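Local coordinates for protein D-alanyl-D-alanine carboxypeptidase DacB2 (Mycobacterium tuberculosis H37Rv, PDB 4RYE) that shows D,D-carboxypeptidase activity and probably cleaves the terminal D-Ala-D-Ala of peptidoglycan stem peptides during cell wall biogenesis, at residues 20-25 / 233-238. Sequence-based numbering, arbitrary orientation.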
ATOM      1  N   ALA A  20      -5.149 -14.221  -5.639  1.00 21.85           N
ATOM      2  CA  ALA A  20      -4.729 -13.052  -6.424  1.00 26.80           C
ATOM      3  C   ALA A  20      -4.626 -13.393  -7.909  1.00 23.85           C
ATOM      4  O   ALA A  20      -3.975 -14.366  -8.273  1.00 27.75           O
ATOM      5  CB  ALA A  20      -3.391 -12.503  -5.915  1.00 21.04           C
ATOM      6  N   GLN A  21      -5.256 -12.597  -8.771  1.00 18.74           N
ATOM      7  CA  GLN A  21      -5.186 -12.882 -10.206  1.00 25.04           C
ATOM      8  C   GLN A  21      -3.932 -12.309 -10.884  1.00 22.03           C
ATOM      9  O   GLN A  21      -3.512 -12.822 -11.918  1.00 20.85           O
ATOM     10  CB  GLN A  21      -6.471 -12.467 -10.933  1.00 27.65           C
ATOM     11  CG  GLN A  21      -7.668 -13.356 -10.587  1.00 34.59           C
ATOM     12  CD  GLN A  21      -7.401 -14.815 -10.880  1.00 47.76           C
ATOM     13  OE1 GLN A  21      -7.413 -15.235 -12.037  1.00 54.96           O
ATOM     14  NE2 GLN A  21      -7.140 -15.597  -9.834  1.00 45.69           N
ATOM     15  N   THR A  22      -3.350 -11.249 -10.321  1.00 18.90           N
ATOM     16  CA  THR A  22      -2.014 -10.817 -10.738  1.00 20.25           C
ATOM     17  C   THR A  22      -1.162 -10.622  -9.501  1.00 18.24           C
ATOM     18  O   THR A  22      -1.682 -10.290  -8.448  1.00 20.99           O
ATOM     19  CB  THR A  22      -2.009  -9.483 -11.523  1.00 19.24           C
ATOM     20  OG1 THR A  22      -2.135  -8.392 -10.605  1.00 21.55           O
ATOM     21  CG2 THR A  22      -3.140  -9.446 -12.580  1.00 15.40           C
ATOM     22  N   TRP A  23       0.143 -10.827  -9.629  1.00 16.18           N
ATOM     23  CA  TRP A  23       1.046 -10.653  -8.496  1.00 14.25           C
ATOM     24  C   TRP A  23       2.482 -10.617  -9.001  1.00 12.32           C
ATOM     25  O   TRP A  23       2.750 -10.950 -10.165  1.00 17.64           O
ATOM     26  CB  TRP A  23       0.851 -11.762  -7.437  1.00 15.12           C
ATOM     27  CG  TRP A  23       0.870 -13.174  -7.995  1.00 17.98           C
ATOM     28  CD1 TRP A  23      -0.214 -13.950  -8.307  1.00 21.21           C
ATOM     29  CD2 TRP A  23       2.026 -13.967  -8.297  1.00 19.07           C
ATOM     30  NE1 TRP A  23       0.197 -15.165  -8.790  1.00 21.75           N
ATOM     31  CE2 TRP A  23       1.568 -15.199  -8.798  1.00 22.19           C
ATOM     32  CE3 TRP A  23       3.403 -13.747  -8.199  1.00 22.87           C
ATOM     33  CZ2 TRP A  23       2.441 -16.216  -9.200  1.00 24.14           C
ATOM     34  CZ3 TRP A  23       4.272 -14.755  -8.603  1.00 21.93           C
ATOM     35  CH2 TRP A  23       3.788 -15.969  -9.098  1.00 24.76           C
ATOM     36  N   ILE A  24       3.396 -10.201  -8.133  1.00 15.99           N
ATOM     37  CA  ILE A  24       4.817 -10.141  -8.482  1.00 17.42           C
ATOM     38  C   ILE A  24       5.615 -10.340  -7.207  1.00 13.27           C
ATOM     39  O   ILE A  24       5.137 -10.021  -6.131  1.00 13.55           O
ATOM     40  CB  ILE A  24       5.179  -8.784  -9.164  1.00 16.96           C
ATOM     41  CG1 ILE A  24       6.583  -8.816  -9.773  1.00 15.48           C
ATOM     42  CG2 ILE A  24       5.025  -7.606  -8.195  1.00 10.67           C
ATOM     43  CD1 ILE A  24       6.904  -7.585 -10.640  1.00 16.75           C
ATOM     44  N   VAL A  25       6.805 -10.918  -7.321  1.00 14.87           N
ATOM     45  CA  VAL A  25       7.722 -11.063  -6.192  1.00 15.54           C
ATOM     46  C   VAL A  25       9.045 -10.487  -6.653  1.00 15.88           C
ATOM     47  O   VAL A  25       9.595 -10.911  -7.674  1.00 18.43           O
ATOM     48  CB  VAL A  25       7.952 -12.540  -5.797  1.00 17.66           C
ATOM     49  CG1 VAL A  25       8.895 -12.623  -4.591  1.00 14.91           C
ATOM     50  CG2 VAL A  25       6.629 -13.221  -5.467  1.00 23.26           C
ATOM     51  N   ALA A 233       3.366  -7.747  -4.530  1.00 12.86           N
ATOM     52  CA  ALA A 233       2.063  -7.117  -4.701  1.00 15.27           C
ATOM     53  C   ALA A 233       1.113  -8.147  -5.274  1.00 15.00           C
ATOM     54  O   ALA A 233       1.530  -9.059  -5.989  1.00 16.31           O
ATOM     55  CB  ALA A 233       2.154  -5.890  -5.603  1.00 12.26           C
HETATM   56  N   MSE A 234      -0.159  -8.020  -4.928  1.00 13.25           N
HETATM   57  CA  MSE A 234      -1.178  -8.954  -5.359  1.00 15.46           C
HETATM   58  C   MSE A 234      -2.412  -8.129  -5.687  1.00 17.51           C
HETATM   59  O   MSE A 234      -2.779  -7.244  -4.920  1.00 14.74           O
HETATM   60  CB  MSE A 234      -1.478  -9.938  -4.227  1.00 16.88           C
HETATM   61  CG  MSE A 234      -0.322 -10.864  -3.907  1.00 21.40           C
HETATM   62 SE   MSE A 234      -0.402 -11.576  -2.081  0.79 29.42          SE
HETATM   63  CE  MSE A 234      -2.235 -12.231  -2.082  1.00 29.59           C
HETATM   64  N   MSE A 235      -3.034  -8.382  -6.833  1.00 16.81           N
HETATM   65  CA  MSE A 235      -4.193  -7.590  -7.227  1.00 16.13           C
HETATM   66  C   MSE A 235      -5.362  -8.443  -7.684  1.00 18.36           C
HETATM   67  O   MSE A 235      -5.193  -9.609  -8.069  1.00 21.50           O
HETATM   68  CB  MSE A 235      -3.841  -6.618  -8.362  1.00 18.93           C
HETATM   69  CG  MSE A 235      -2.600  -5.775  -8.162  1.00 15.08           C
HETATM   70 SE   MSE A 235      -2.542  -4.371  -9.542  0.76 22.70          SE
HETATM   71  CE  MSE A 235      -3.822  -3.111  -8.751  1.00 17.06           C
ATOM     72  N   TYR A 236      -6.545  -7.836  -7.647  1.00 22.55           N
ATOM     73  CA  TYR A 236      -7.735  -8.379  -8.289  1.00 24.15           C
ATOM     74  C   TYR A 236      -8.087  -9.796  -7.840  1.00 27.44           C
ATOM     75  O   TYR A 236      -8.318 -10.682  -8.668  1.00 24.53           O
ATOM     76  CB  TYR A 236      -7.574  -8.330  -9.810  1.00 22.63           C
ATOM     77  CG  TYR A 236      -8.886  -8.287 -10.532  1.00 23.35           C
ATOM     78  CD1 TYR A 236      -9.761  -7.229 -10.341  1.00 24.18           C
ATOM     79  CD2 TYR A 236      -9.256  -9.299 -11.400  1.00 27.48           C
ATOM     80  CE1 TYR A 236     -10.976  -7.179 -11.002  1.00 29.79           C
ATOM     81  CE2 TYR A 236     -10.464  -9.261 -12.066  1.00 33.47           C
ATOM     82  CZ  TYR A 236     -11.322  -8.198 -11.862  1.00 36.57           C
ATOM     83  OH  TYR A 236     -12.532  -8.149 -12.519  1.00 37.31           O
ATOM     84  N   GLY A 237      -8.147 -10.008  -6.530  1.00 24.74           N
ATOM     85  CA  GLY A 237      -8.383 -11.340  -6.010  1.00 22.20           C
ATOM     86  C   GLY A 237      -9.584 -11.445  -5.103  1.00 26.14           C
ATOM     87  O   GLY A 237      -9.982 -10.465  -4.469  1.00 27.32           O
ATOM     88  N   LEU A 238     -10.175 -12.636  -5.057  1.00 26.57           N
ATOM     89  CA  LEU A 238     -11.256 -12.917  -4.132  1.00 34.46           C
ATOM     90  C   LEU A 238     -10.995 -14.251  -3.441  1.00 33.18           C
ATOM     91  O   LEU A 238     -10.667 -15.242  -4.096  1.00 36.90           O
ATOM     92  CB  LEU A 238     -12.600 -12.951  -4.863  1.00 40.63           C
ATOM     93  CG  LEU A 238     -13.092 -11.614  -5.417  1.00 43.50           C
ATOM     94  CD1 LEU A 238     -14.377 -11.792  -6.209  1.00 45.50           C
ATOM     95  CD2 LEU A 238     -13.280 -10.597  -4.300  1.00 43.92           C
TER
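T22 to I24 pair antiparallel with A233 to M235, strand axes 4.6 Å apart, joining the first strand of the penicillin-binding domain to strand 228-237 in the middle of its antiparallel sheet. M235 N donates to T22 O at 2.8 Å, nearly straight at 166°, and I24 and A233 bond to each other through both backbone N-H groups. At the entry to the strand, Q21 and T22 both turn their N-H to M235 O, each bond weak: a classic beta bulge. Next to the non-hydrogen-bonded pair W23-M234, W23 CA comes within 3.0 Å of A233 O as a CA-H...O contact. On the face of W23 and M234, the selenomethionine CG lies against W23 CB, and A20 CB packs 3.6 Å from M234 CB; helix 246-259 touches both A20 and M234. W23 CG sits between its own N and carbonyl carbon (chi1 50°), while the indole swings clear of 233-238 and turns its edge, in plane, to A20 O. On the other face the side chains of T22 and M235 cross obliquely, T22 OG1 lying 3.3 Å from M235 CB. Further along, I24 CG2 meets A233 CB, with helix 155-166 against both. Within the bulge, Q21 CB and CG pack on Y236 O, CG 3.4 Å away, and CB also reaches the Y236 ring edge, near its plane; H43 stacks on that ring. The side-chain contacts are mostly apolar, so polar pairing across this buried seam falls to the backbone; the M235 side chain lies about 11 Å from that of S47, the probable acyl-ester serine.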